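Local coordinates for protein acetyl xylan esterase (Metagenome, PDB 6XYC) that acts as a bifunctional feruloyl and acetyl xylan esterase of gut microbes, an alpha/beta hydrolase that probably strips acetyl and feruloyl groups from complex xylans, at residues M58-I63 with V74-H79; R99-N104 with Y108-S113; P220-I225 with V239-V244. All coordinates share one frame; numbering follows the deposited sequence.

Contact 1 of 3, residues M58-I63 with V74-H79; sequences MASASI and VISINH
The backbones come nearest at S60 and S76, whose CA atoms are 6.2 Å apart, close for a helix lying on a sheet. Helix 56-69 makes the beta-alpha-beta crossover between the parallel strands 39-45 and 73-77 of the alpha/beta hydrolase sheet, and 58-63 is part of that helix, set against strand residues V74 to I77. The touching side chains are small: A59, S60 and S76. A59 and S76 direct their CB atoms at the opposing segment, and the CB of A59 meets S76 OG at 3.6 Å. Alanine and serine suit this place because their short side chains let the helix lie close to the strand. S60 OG reaches still closer, lying against S76 CB at 3.1 Å. The two hydroxyls come within 3.5 Å, S60 OG to S76 OG, but at a poor angle, and no hydrogen bond joins them. Each turns instead to the carbonyl oxygen of K56, in the helix's first turn: S76 OG bonds to it, S60 OG only weakly. S76 reaches it with OG anti to its own backbone N (chi1 -173°), so a buried strand hydroxyl is satisfied by the helix backbone, at K56 O.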
loop_
_atom_site.group_PDB
_atom_site.type_symbol
_atom_site.label_atom_id
_atom_site.label_comp_id
_atom_site.label_asym_id
_atom_site.label_seq_id
_atom_site.Cartn_x
_atom_site.Cartn_y
_atom_site.Cartn_z
ATOM N N MET A 58 10.652 -9.453 0.939
ATOM C CA MET A 58 10.270 -9.750 -0.436
ATOM C C MET A 58 9.925 -8.476 -1.194
ATOM O O MET A 58 10.296 -8.326 -2.364
ATOM C CB MET A 58 9.087 -10.723 -0.455
ATOM C CG MET A 58 9.516 -12.185 -0.379
ATOM S SD MET A 58 8.147 -13.323 -0.098
ATOM C CE MET A 58 8.907 -14.873 -0.573
ATOM N N ALA A 59 9.201 -7.554 -0.551
ATOM C CA ALA A 59 8.878 -6.280 -1.185
ATOM C C ALA A 59 10.148 -5.507 -1.508
ATOM O O ALA A 59 10.308 -4.981 -2.615
ATOM C CB ALA A 59 7.959 -5.460 -0.280
ATOM N N SER A 60 11.079 -5.443 -0.551
ATOM C CA SER A 60 12.322 -4.707 -0.769
ATOM C C SER A 60 13.104 -5.290 -1.934
ATOM O O SER A 60 13.641 -4.548 -2.769
ATOM C CB SER A 60 13.172 -4.723 0.503
ATOM O OG SER A 60 12.549 -3.991 1.542
ATOM N N ALA A 61 13.196 -6.622 -1.998
ATOM C CA ALA A 61 13.890 -7.256 -3.112
ATOM C C ALA A 61 13.167 -7.006 -4.425
ATOM O O ALA A 61 13.809 -6.930 -5.477
ATOM C CB ALA A 61 14.018 -8.758 -2.877
ATOM N N SER A 62 11.840 -6.862 -4.383
ATOM C CA SER A 62 11.065 -6.750 -5.615
ATOM C C SER A 62 11.131 -5.349 -6.209
ATOM O O SER A 62 11.316 -5.199 -7.420
ATOM C CB SER A 62 9.609 -7.128 -5.355
ATOM O OG SER A 62 9.499 -8.485 -4.971
ATOM N N ILE A 63 10.968 -4.307 -5.387
ATOM C CA ILE A 63 10.873 -2.951 -5.925
ATOM C C ILE A 63 11.689 -1.942 -5.128
ATOM O O ILE A 63 11.538 -0.730 -5.309
ATOM C CB ILE A 63 9.400 -2.499 -5.994
ATOM C CG1 ILE A 63 8.866 -2.181 -4.588
ATOM C CG2 ILE A 63 8.528 -3.567 -6.641
ATOM C CD1 ILE A 63 7.370 -1.958 -4.505
ATOM N N VAL A 74 13.678 3.974 1.569
ATOM C CA VAL A 74 12.685 2.922 1.390
ATOM C C VAL A 74 12.385 2.300 2.744
ATOM O O VAL A 74 13.302 1.875 3.456
ATOM C CB VAL A 74 13.156 1.851 0.389
ATOM C CG1 VAL A 74 12.194 0.664 0.401
ATOM C CG2 VAL A 74 13.290 2.436 -1.018
ATOM N N ILE A 75 11.105 2.235 3.090
ATOM C CA ILE A 75 10.654 1.618 4.327
ATOM C C ILE A 75 9.685 0.502 3.960
ATOM O O ILE A 75 8.570 0.771 3.501
ATOM C CB ILE A 75 9.992 2.638 5.266
ATOM C CG1 ILE A 75 10.938 3.816 5.512
ATOM C CG2 ILE A 75 9.610 1.990 6.577
ATOM C CD1 ILE A 75 10.647 5.031 4.657
ATOM N N SER A 76 10.100 -0.741 4.161
ATOM C CA SER A 76 9.275 -1.906 3.863
ATOM C C SER A 76 8.678 -2.435 5.158
ATOM O O SER A 76 9.412 -2.753 6.097
ATOM C CB SER A 76 10.097 -2.988 3.161
ATOM O OG SER A 76 9.265 -4.049 2.724
ATOM N N ILE A 77 7.355 -2.548 5.198
ATOM C CA ILE A 77 6.652 -2.816 6.443
ATOM C C ILE A 77 5.990 -4.184 6.400
ATOM O O ILE A 77 5.548 -4.661 5.348
ATOM C CB ILE A 77 5.600 -1.724 6.749
ATOM C CG1 ILE A 77 4.495 -1.720 5.679
ATOM C CG2 ILE A 77 6.253 -0.353 6.830
ATOM C CD1 ILE A 77 3.316 -0.833 6.021
ATOM N N ASN A 78 5.913 -4.811 7.572
ATOM C CA ASN A 78 5.014 -5.933 7.796
ATOM C C ASN A 78 3.646 -5.427 8.248
ATOM O O ASN A 78 3.510 -4.319 8.767
ATOM C CB ASN A 78 5.587 -6.888 8.847
ATOM C CG ASN A 78 6.720 -7.739 8.317
ATOM O OD1 ASN A 78 6.890 -7.907 7.111
ATOM N ND2 ASN A 78 7.503 -8.294 9.233
ATOM N N HIS A 79 2.625 -6.250 8.023
ATOM C CA HIS A 79 1.309 -6.047 8.614
ATOM C C HIS A 79 0.820 -7.400 9.108
ATOM O O HIS A 79 1.357 -8.443 8.732
ATOM C CB HIS A 79 0.306 -5.430 7.631
ATOM C CG HIS A 79 -0.010 -6.298 6.457
ATOM N ND1 HIS A 79 -0.793 -7.426 6.553
ATOM C CD2 HIS A 79 0.356 -6.201 5.157
ATOM C CE1 HIS A 79 -0.896 -7.988 5.361
ATOM N NE2 HIS A 79 -0.208 -7.265 4.496
#

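Contact 2 of 3, residues R99-N104 with Y108-S113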
loop_
_atom_site.group_PDB
_atom_site.type_symbol
_atom_site.label_atom_id
_atom_site.label_comp_id
_atom_site.label_asym_id
_atom_site.label_seq_id
_atom_site.Cartn_x
_atom_site.Cartn_y
_atom_site.Cartn_z
ATOM N N ARG A 99 2.887 6.697 10.901
ATOM C CA ARG A 99 3.110 7.595 12.032
ATOM C C ARG A 99 4.508 7.413 12.610
ATOM O O ARG A 99 5.160 8.388 13.007
ATOM C CB ARG A 99 2.055 7.342 13.108
ATOM C CG ARG A 99 0.632 7.706 12.706
ATOM C CD ARG A 99 -0.281 7.779 13.923
ATOM N NE ARG A 99 -0.396 6.502 14.628
ATOM C CZ ARG A 99 -1.322 5.584 14.373
ATOM N NH1 ARG A 99 -2.223 5.791 13.423
ATOM N NH2 ARG A 99 -1.348 4.456 15.069
ATOM N N TYR A 100 4.981 6.167 12.676
ATOM C CA TYR A 100 6.316 5.911 13.203
ATOM C C TYR A 100 7.380 6.565 12.335
ATOM O O TYR A 100 8.325 7.178 12.846
ATOM C CB TYR A 100 6.566 4.409 13.301
ATOM C CG TYR A 100 7.953 4.088 13.797
ATOM C CD1 TYR A 100 9.023 3.982 12.921
ATOM C CD2 TYR A 100 8.193 3.918 15.148
ATOM C CE1 TYR A 100 10.292 3.699 13.376
ATOM C CE2 TYR A 100 9.455 3.638 15.613
ATOM C CZ TYR A 100 10.503 3.528 14.726
ATOM O OH TYR A 100 11.763 3.240 15.191
ATOM N N VAL A 101 7.250 6.431 11.015
ATOM C CA VAL A 101 8.247 6.979 10.103
ATOM C C VAL A 101 8.233 8.502 10.154
ATOM O O VAL A 101 9.283 9.146 10.260
ATOM C CB VAL A 101 8.003 6.460 8.675
ATOM C CG1 VAL A 101 8.906 7.171 7.694
ATOM C CG2 VAL A 101 8.218 4.952 8.612
ATOM N N ARG A 102 7.041 9.104 10.084
ATOM C CA ARG A 102 6.947 10.561 10.116
ATOM C C ARG A 102 7.502 11.110 11.423
ATOM O O ARG A 102 8.282 12.069 11.427
ATOM C CB ARG A 102 5.495 11.004 9.925
ATOM C CG ARG A 102 5.296 12.510 10.016
ATOM C CD ARG A 102 3.946 12.948 9.466
ATOM N NE ARG A 102 3.937 13.021 8.009
ATOM C CZ ARG A 102 3.195 12.247 7.226
ATOM N NH1 ARG A 102 2.392 11.336 7.756
ATOM N NH2 ARG A 102 3.255 12.383 5.909
ATOM N N SER A 103 7.112 10.506 12.549
ATOM C CA SER A 103 7.558 11.009 13.844
ATOM C C SER A 103 9.067 10.864 14.004
ATOM O O SER A 103 9.727 11.762 14.541
ATOM C CB SER A 103 6.830 10.276 14.973
ATOM O OG SER A 103 7.282 10.705 16.246
ATOM N N ASN A 104 9.632 9.748 13.543
ATOM C CA ASN A 104 11.038 9.432 13.761
ATOM C C ASN A 104 11.915 9.763 12.560
ATOM O O ASN A 104 13.061 9.306 12.497
ATOM C CB ASN A 104 11.174 7.952 14.122
ATOM C CG ASN A 104 10.565 7.624 15.477
ATOM O OD1 ASN A 104 11.130 7.967 16.517
ATOM N ND2 ASN A 104 9.407 6.972 15.473
ATOM N N TYR A 108 16.303 8.867 11.323
ATOM C CA TYR A 108 16.690 8.021 10.201
ATOM C C TYR A 108 17.152 8.828 8.991
ATOM O O TYR A 108 17.298 8.265 7.899
ATOM C CB TYR A 108 15.524 7.103 9.826
ATOM C CG TYR A 108 15.141 6.131 10.931
ATOM C CD1 TYR A 108 15.976 5.076 11.265
ATOM C CD2 TYR A 108 13.948 6.268 11.638
ATOM C CE1 TYR A 108 15.639 4.188 12.268
ATOM C CE2 TYR A 108 13.601 5.379 12.645
ATOM C CZ TYR A 108 14.455 4.341 12.954
ATOM O OH TYR A 108 14.120 3.455 13.955
ATOM N N ASN A 109 17.405 10.126 9.164
ATOM C CA ASN A 109 17.815 11.005 8.068
ATOM C C ASN A 109 16.752 11.074 6.978
ATOM O O ASN A 109 17.072 11.186 5.792
ATOM C CB ASN A 109 19.153 10.563 7.469
ATOM C CG ASN A 109 20.271 10.578 8.479
ATOM O OD1 ASN A 109 20.160 11.185 9.544
ATOM N ND2 ASN A 109 21.369 9.918 8.143
ATOM N N ILE A 110 15.487 10.994 7.371
ATOM C CA ILE A 110 14.371 11.027 6.435
ATOM C C ILE A 110 13.775 12.427 6.431
ATOM O O ILE A 110 13.597 13.044 7.490
ATOM C CB ILE A 110 13.311 9.966 6.794
ATOM C CG1 ILE A 110 13.842 8.569 6.460
ATOM C CG2 ILE A 110 12.023 10.249 6.042
ATOM C CD1 ILE A 110 13.067 7.447 7.091
ATOM N N ASP A 111 13.495 12.942 5.232
ATOM C CA ASP A 111 12.814 14.214 5.026
ATOM C C ASP A 111 11.310 13.964 5.035
ATOM O O ASP A 111 10.762 13.475 4.037
ATOM C CB ASP A 111 13.264 14.840 3.703
ATOM C CG ASP A 111 12.596 16.168 3.426
ATOM O OD1 ASP A 111 13.014 16.841 2.466
ATOM O OD2 ASP A 111 11.656 16.539 4.153
ATOM N N PRO A 112 10.609 14.277 6.124
ATOM C CA PRO A 112 9.179 13.952 6.216
ATOM C C PRO A 112 8.267 14.853 5.396
ATOM O O PRO A 112 7.044 14.741 5.530
ATOM C CB PRO A 112 8.890 14.120 7.716
ATOM C CG PRO A 112 9.825 15.217 8.143
ATOM C CD PRO A 112 11.082 15.034 7.304
ATOM N N SER A 113 8.806 15.750 4.564
ATOM C CA SER A 113 7.960 16.584 3.714
ATOM C C SER A 113 7.350 15.803 2.559
ATOM O O SER A 113 6.414 16.296 1.923
ATOM C CB SER A 113 8.763 17.767 3.170
ATOM O OG SER A 113 9.791 17.341 2.293
HETATM O O HOH W 1 4.641 14.481 4.329
HETATM O O HOH W 2 5.209 15.296 7.343
#
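Two tyrosine hydroxyls meet at the edges of their rings: Y100 OH and Y108 OH are 2.7 Å apart in a hydrogen bond that either could donate, each oxygen lying in the plane of the other ring. The pair bridges the loop that takes the chain from the end of helix 89-103 to strand 110-111, a short strand alongside strand 39-45 in the alpha/beta hydrolase sheet. Y100 holds CG anti to its backbone N (chi1 178°), which carries the ring toward Y108 although its CB does not point there. The side chains cross at about a right angle, and Y100 CE1 touches Y108 CE2 at 3.8 Å. Tyrosine suits both places, since its ring fills the buried space while its hydroxyl finds a polar partner there. Y108 also meets W12 edge-to-face. N104, just past the helix, braces the pair: its ND2 sits over one face of the Y100 ring, offset toward the rim, and donates to Y100 O at 2.8 Å. That carbonyl also accepts N104 N, and N104 CB packs on Y108 CE2. The backbone link from Y108 N to N104 O is weak. Nearby, V101 CG1 lies against I110 CD1 at 4.2 Å, an aliphatic contact between helix and strand.

Toward solvent the contact turns polar. P112, exposed and suited to the corner where the chain turns, faces the helix, its CB near R102 O. The guanidinium of R102 is held by G159 O and H161 O, and two waters in its plane join it to P112 O. One takes R102 NE at 2.7 Å and gives to P112 O at 2.6 Å; the other accepts from R102 NH2.

Contact 3 of 3, residues P220-I225 with V239-V244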
loop_
_atom_site.group_PDB
_atom_site.type_symbol
_atom_site.label_atom_id
_atom_site.label_comp_id
_atom_site.label_asym_id
_atom_site.label_seq_id
_atom_site.Cartn_x
_atom_site.Cartn_y
_atom_site.Cartn_z
ATOM N N PRO A 220 -4.535 12.401 -2.586
ATOM C CA PRO A 220 -3.242 12.507 -3.278
ATOM C C PRO A 220 -3.293 11.813 -4.633
ATOM O O PRO A 220 -4.097 10.906 -4.867
ATOM C CB PRO A 220 -2.258 11.811 -2.324
ATOM C CG PRO A 220 -3.119 10.981 -1.395
ATOM C CD PRO A 220 -4.426 11.717 -1.285
ATOM N N ASP A 221 -2.421 12.254 -5.539
ATOM C CA ASP A 221 -2.348 11.650 -6.863
ATOM C C ASP A 221 -1.994 10.172 -6.757
ATOM O O ASP A 221 -1.268 9.745 -5.853
ATOM C CB ASP A 221 -1.298 12.354 -7.723
ATOM C CG ASP A 221 -1.683 13.777 -8.070
ATOM O OD1 ASP A 221 -2.686 14.279 -7.528
ATOM O OD2 ASP A 221 -0.969 14.389 -8.887
ATOM N N ILE A 222 -2.485 9.382 -7.709
ATOM C CA ILE A 222 -2.204 7.953 -7.724
ATOM C C ILE A 222 -1.717 7.532 -9.102
ATOM O O ILE A 222 -2.192 8.039 -10.125
ATOM C CB ILE A 222 -3.443 7.127 -7.313
ATOM C CG1 ILE A 222 -3.064 5.655 -7.161
ATOM C CG2 ILE A 222 -4.564 7.269 -8.342
ATOM C CD1 ILE A 222 -4.150 4.794 -6.516
ATOM N N LEU A 223 -0.755 6.612 -9.120
ATOM C CA LEU A 223 -0.353 5.898 -10.323
ATOM C C LEU A 223 -0.776 4.445 -10.170
ATOM O O LEU A 223 -0.458 3.802 -9.162
ATOM C CB LEU A 223 1.157 5.996 -10.547
ATOM C CG LEU A 223 1.733 5.185 -11.713
ATOM C CD1 LEU A 223 1.317 5.739 -13.052
ATOM C CD2 LEU A 223 3.255 5.142 -11.599
ATOM N N ILE A 224 -1.500 3.936 -11.161
ATOM C CA ILE A 224 -2.030 2.576 -11.150
ATOM C C ILE A 224 -1.370 1.806 -12.286
ATOM O O ILE A 224 -1.363 2.272 -13.433
ATOM C CB ILE A 224 -3.562 2.564 -11.306
ATOM C CG1 ILE A 224 -4.226 3.485 -10.280
ATOM C CG2 ILE A 224 -4.095 1.141 -11.188
ATOM C CD1 ILE A 224 -5.624 3.898 -10.671
ATOM N N ILE A 225 -0.830 0.631 -11.974
ATOM C CA ILE A 225 -0.145 -0.209 -12.949
ATOM C C ILE A 225 -0.732 -1.611 -12.856
ATOM O O ILE A 225 -0.771 -2.199 -11.768
ATOM C CB ILE A 225 1.375 -0.237 -12.707
ATOM C CG1 ILE A 225 1.929 1.185 -12.601
ATOM C CG2 ILE A 225 2.071 -0.990 -13.824
ATOM C CD1 ILE A 225 3.371 1.262 -12.186
ATOM N N VAL A 239 -8.966 -0.654 -14.026
ATOM C CA VAL A 239 -9.836 0.127 -14.903
ATOM C C VAL A 239 -10.895 0.838 -14.070
ATOM O O VAL A 239 -11.127 2.045 -14.213
ATOM C CB VAL A 239 -10.477 -0.779 -15.969
ATOM C CG1 VAL A 239 -11.546 -0.020 -16.723
ATOM C CG2 VAL A 239 -9.418 -1.325 -16.919
ATOM N N ASN A 240 -11.534 0.094 -13.165
ATOM C CA ASN A 240 -12.589 0.665 -12.339
ATOM C C ASN A 240 -12.048 1.762 -11.429
ATOM O O ASN A 240 -12.684 2.810 -11.266
ATOM C CB ASN A 240 -13.257 -0.438 -11.518
ATOM C CG ASN A 240 -14.032 -1.420 -12.379
ATOM O OD1 ASN A 240 -14.245 -1.187 -13.568
ATOM N ND2 ASN A 240 -14.455 -2.526 -11.777
ATOM N N LEU A 241 -10.877 1.545 -10.825
ATOM C CA LEU A 241 -10.314 2.561 -9.946
ATOM C C LEU A 241 -10.027 3.849 -10.706
ATOM O O LEU A 241 -10.319 4.944 -10.214
ATOM C CB LEU A 241 -9.040 2.038 -9.279
ATOM C CG LEU A 241 -8.459 2.906 -8.159
ATOM C CD1 LEU A 241 -9.491 3.135 -7.056
ATOM C CD2 LEU A 241 -7.204 2.273 -7.579
ATOM N N LYS A 242 -9.444 3.738 -11.902
ATOM C CA LYS A 242 -9.175 4.916 -12.720
ATOM C C LYS A 242 -10.467 5.649 -13.058
ATOM O O LYS A 242 -10.530 6.883 -12.983
ATOM C CB LYS A 242 -8.436 4.500 -13.996
ATOM C CG LYS A 242 -8.417 5.532 -15.097
ATOM C CD LYS A 242 -7.493 6.681 -14.771
ATOM C CE LYS A 242 -7.284 7.552 -15.997
ATOM N NZ LYS A 242 -6.970 8.969 -15.642
ATOM N N ASN A 243 -11.513 4.908 -13.428
ATOM C CA ASN A 243 -12.792 5.538 -13.739
ATOM C C ASN A 243 -13.328 6.317 -12.545
ATOM O O ASN A 243 -13.870 7.416 -12.707
ATOM C CB ASN A 243 -13.800 4.475 -14.186
ATOM C CG ASN A 243 -15.183 5.049 -14.443
ATOM O OD1 ASN A 243 -15.981 5.229 -13.527
ATOM N ND2 ASN A 243 -15.473 5.321 -15.708
ATOM N N VAL A 244 -13.180 5.768 -11.339
ATOM C CA VAL A 244 -13.672 6.440 -10.142
ATOM C C VAL A 244 -12.854 7.697 -9.852
ATOM O O VAL A 244 -13.415 8.745 -9.503
ATOM C CB VAL A 244 -13.669 5.460 -8.951
ATOM C CG1 VAL A 244 -13.863 6.213 -7.649
ATOM C CG2 VAL A 244 -14.742 4.384 -9.148
#
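L241 packs into the strand face made by I222 and I224, and this is the tight half of the contact. Its CD2 lies 3.8 Å from I224 CD1 and 4.1 Å from I222 CD1, so one leucine methyl is shared between the ends of two isoleucines, flanking L223 on the strand and facing the same way. I224 reaches farther in: its CD1 also touches the CG of L241 and lies 4.0 Å from the backbone N of K242. The reach comes from an extended side chain, with CD1 anti to CA (chi2 160°). L241 meets it with CG anti to its backbone N (chi1 -171°), which swings the isobutyl group down to the sheet. Branched aliphatic residues suit this interface, all three being buried, and D167 of strand 164-168 touches both I224 and L241 beside it.

The other half is looser. K242 lies along the border: only the root of its side chain approaches I224, CB to CD1 at 4.4 Å, while the amine leads away to D246 and to A252 O. A long, flexible lysine is suited to such an edge, oily near the backbone and charged at its tip. V239 points away from the strand, and it and N243 are exposed.

Strand 222-225 and helix 239-244 run nearly antiparallel, 156° between directions with axes 9.5 Å apart at closest approach. The intervening loop holds V232 and V233 of the inhibitor pocket, and C236 at the helix start is disulfide-bonded to C180. These are the first strand and helix of a beta-alpha-beta crossover in the alpha/beta hydrolase fold, leading to strand 252-257.

From the N terminus the contacts come in series, each closing before the next opens; none encloses or crosses another. Contact 1 closes a loop of ten residues between its segments, most of them the rest of helix 56-69. Contact 2 follows with only three residues between its segments, joining the end of helix 89-103 to strand 110-111. Contact 3, much later, closes thirteen residues between its segments on strand 222-227 and helix 236-248. All three rest on the same central sheet. Contacts 1 and 2 touch: I75, on strand 73-77 and pointing away from helix 56-69, meets V101 and I110. Contact 3 is remote, its centre about 22 Å from that of contact 1, across the chain's centre.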